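Local coordinates for protein probable glutaredoxin ssr2061 (Synechocystis sp., PDB 4MJE) that probably reduces low-molecular-weight disulfides and protein disulfides as a glutathione-dependent oxidoreductase of the glutaredoxin family, at residues A[20-25]-A[43-48]. The protein carries 1 engineered substitution. Residues are numbered along the deposited sequence; the frame is centred on the assembly and turned at random.
Sequences IYTWST and FQEYCI
Tyr21 and Tyr46 are parallel bridge partners, side by side on one face of the sheet, each with CG anti to the carbonyl carbon. The ring planes meet at 68°, so Tyr46 turns its edge into Tyr21 and sets CD2 3.5 Å above the centre of that ring, a T-shaped stack. Tyr21 OH bonds to Arg61 and Tyr46 OH to Glu19. An alanine in place of Tyr21 would remove ring face and hydroxyl, and would probably leave Tyr46 less firmly held and Arg61 without this partner. On the sheet's other side, Glu45 runs extended across Thr22, whose OG1 donates to the anti lone pair of Glu45 OE2 at 2.7 Å; Thr22 also touches the Cys26/Cys29 CxxC, probably the redox site. On this face too, toward the strand starts, Ile20 CG2 rests 3.9 Å from Phe43 CD1. Four backbone hydrogen bonds zip the strands, the last (178°) from Ile48 N to Thr22 O. These are the parallel strands of the thioredoxin-fold beta-alpha-beta unit: helix 27-39 packs on Ile20, Phe43 and Glu45, helix 52-61 covers Tyr21 on the opposite face and also touches Ile48, and 44-47 is one of two edge strands, with 18-22 between it and strand 70-73.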
loop_
_atom_site.group_PDB
_atom_site.type_symbol
_atom_site.label_atom_id
_atom_site.label_comp_id
_atom_site.label_asym_id
_atom_site.label_seq_id
_atom_site.Cartn_x
_atom_site.Cartn_y
_atom_site.Cartn_z
ATOM N N ILE A 20 -1.350 3.716 0.522
ATOM C CA ILE A 20 -0.817 4.053 1.836
ATOM C C ILE A 20 -1.213 5.469 2.220
ATOM O O ILE A 20 -1.011 6.404 1.441
ATOM C CB ILE A 20 0.728 3.880 1.897
ATOM C CG1 ILE A 20 1.229 4.171 3.315
ATOM C CG2 ILE A 20 1.462 4.731 0.849
ATOM C CD1 ILE A 20 2.662 3.819 3.555
ATOM N N TYR A 21 -1.835 5.595 3.397
ATOM C CA TYR A 21 -2.183 6.879 3.981
ATOM C C TYR A 21 -1.042 7.351 4.887
ATOM O O TYR A 21 -0.526 6.584 5.711
ATOM C CB TYR A 21 -3.455 6.809 4.832
ATOM C CG TYR A 21 -4.739 6.372 4.167
ATOM C CD1 TYR A 21 -5.779 7.268 3.952
ATOM C CD2 TYR A 21 -4.963 5.033 3.849
ATOM C CE1 TYR A 21 -6.984 6.847 3.401
ATOM C CE2 TYR A 21 -6.160 4.616 3.301
ATOM C CZ TYR A 21 -7.148 5.518 3.088
ATOM O OH TYR A 21 -8.346 5.081 2.575
ATOM N N THR A 22 -0.650 8.613 4.735
ATOM C CA THR A 22 0.528 9.115 5.429
ATOM C C THR A 22 0.361 10.558 5.896
ATOM O O THR A 22 -0.491 11.300 5.408
ATOM C CB THR A 22 1.746 9.152 4.492
ATOM O OG1 THR A 22 1.477 10.090 3.456
ATOM C CG2 THR A 22 2.063 7.815 3.879
ATOM N N TRP A 23 1.227 10.941 6.840
ATOM C CA TRP A 23 1.710 12.308 6.918
ATOM C C TRP A 23 3.135 12.281 6.360
ATOM O O TRP A 23 3.907 11.376 6.658
ATOM C CB TRP A 23 1.674 12.843 8.361
ATOM C CG TRP A 23 0.372 13.461 8.735
ATOM C CD1 TRP A 23 -0.828 13.281 8.106
ATOM C CD2 TRP A 23 0.129 14.367 9.827
ATOM N NE1 TRP A 23 -1.801 14.023 8.734
ATOM C CE2 TRP A 23 -1.236 14.699 9.790
ATOM C CE3 TRP A 23 0.936 14.922 10.833
ATOM C CZ2 TRP A 23 -1.817 15.569 10.712
ATOM C CZ3 TRP A 23 0.351 15.770 11.752
ATOM C CH2 TRP A 23 -1.006 16.084 11.686
ATOM N N SER A 24 3.457 13.263 5.526
ATOM C CA SER A 24 4.712 13.287 4.781
ATOM C C SER A 24 5.928 13.217 5.685
ATOM O O SER A 24 6.959 12.627 5.339
ATOM C CB SER A 24 4.794 14.546 3.914
ATOM O OG SER A 24 4.732 15.708 4.695
ATOM N N THR A 25 5.815 13.827 6.862
ATOM C CA THR A 25 6.942 13.991 7.777
ATOM C C THR A 25 6.873 13.063 8.994
ATOM O O THR A 25 7.662 13.193 9.926
ATOM C CB THR A 25 7.026 15.450 8.238
ATOM O OG1 THR A 25 5.717 15.881 8.631
ATOM C CG2 THR A 25 7.531 16.347 7.108
ATOM N N PHE A 43 2.358 2.408 -6.596
ATOM C CA PHE A 43 1.451 2.563 -5.468
ATOM C C PHE A 43 0.949 3.999 -5.347
ATOM O O PHE A 43 1.556 4.933 -5.889
ATOM C CB PHE A 43 2.068 2.056 -4.149
ATOM C CG PHE A 43 3.200 2.889 -3.617
ATOM C CD1 PHE A 43 2.963 3.866 -2.660
ATOM C CD2 PHE A 43 4.504 2.667 -4.029
ATOM C CE1 PHE A 43 3.996 4.608 -2.148
ATOM C CE2 PHE A 43 5.539 3.420 -3.522
ATOM C CZ PHE A 43 5.282 4.383 -2.568
ATOM N N GLN A 44 -0.164 4.167 -4.640
ATOM C CA GLN A 44 -0.811 5.464 -4.440
ATOM C C GLN A 44 -0.638 5.867 -2.978
ATOM O O GLN A 44 -0.963 5.096 -2.061
ATOM C CB GLN A 44 -2.296 5.358 -4.797
ATOM C CG GLN A 44 -2.987 6.681 -5.021
ATOM C CD GLN A 44 -2.554 7.373 -6.290
ATOM O OE1 GLN A 44 -1.887 6.782 -7.140
ATOM N NE2 GLN A 44 -2.954 8.632 -6.440
ATOM N N GLU A 45 -0.119 7.068 -2.761
ATOM C CA GLU A 45 0.038 7.599 -1.416
ATOM C C GLU A 45 -1.005 8.685 -1.193
ATOM O O GLU A 45 -1.089 9.654 -1.951
ATOM C CB GLU A 45 1.434 8.201 -1.239
ATOM C CG GLU A 45 1.608 8.949 0.089
ATOM C CD GLU A 45 2.908 9.712 0.221
ATOM O OE1 GLU A 45 3.687 9.842 -0.761
ATOM O OE2 GLU A 45 3.169 10.204 1.342
ATOM N N TYR A 46 -1.800 8.509 -0.141
ATOM C CA TYR A 46 -2.751 9.526 0.263
ATOM C C TYR A 46 -2.057 10.328 1.365
ATOM O O TYR A 46 -2.061 9.941 2.520
ATOM C CB TYR A 46 -4.028 8.872 0.776
ATOM C CG TYR A 46 -4.660 7.908 -0.178
ATOM C CD1 TYR A 46 -4.744 8.186 -1.540
ATOM C CD2 TYR A 46 -5.196 6.723 0.266
ATOM C CE1 TYR A 46 -5.351 7.313 -2.421
ATOM C CE2 TYR A 46 -5.786 5.849 -0.604
ATOM C CZ TYR A 46 -5.872 6.148 -1.951
ATOM O OH TYR A 46 -6.475 5.308 -2.852
ATOM N N CYS A 47 -1.375 11.395 0.974
ATOM C CA CYS A 47 -0.755 12.245 1.951
ATOM C C CYS A 47 -1.786 13.206 2.505
ATOM O O CYS A 47 -2.298 14.078 1.795
ATOM C CB CYS A 47 0.436 12.968 1.347
ATOM S SG CYS A 47 1.270 14.042 2.460
ATOM N N ILE A 48 -2.094 13.020 3.782
ATOM C CA ILE A 48 -3.228 13.702 4.378
ATOM C C ILE A 48 -2.801 14.679 5.461
ATOM O O ILE A 48 -3.605 14.989 6.349
ATOM C CB ILE A 48 -4.302 12.682 4.882
ATOM C CG1 ILE A 48 -3.751 11.743 5.957
ATOM C CG2 ILE A 48 -4.822 11.854 3.702
ATOM C CD1 ILE A 48 -4.835 10.903 6.675
#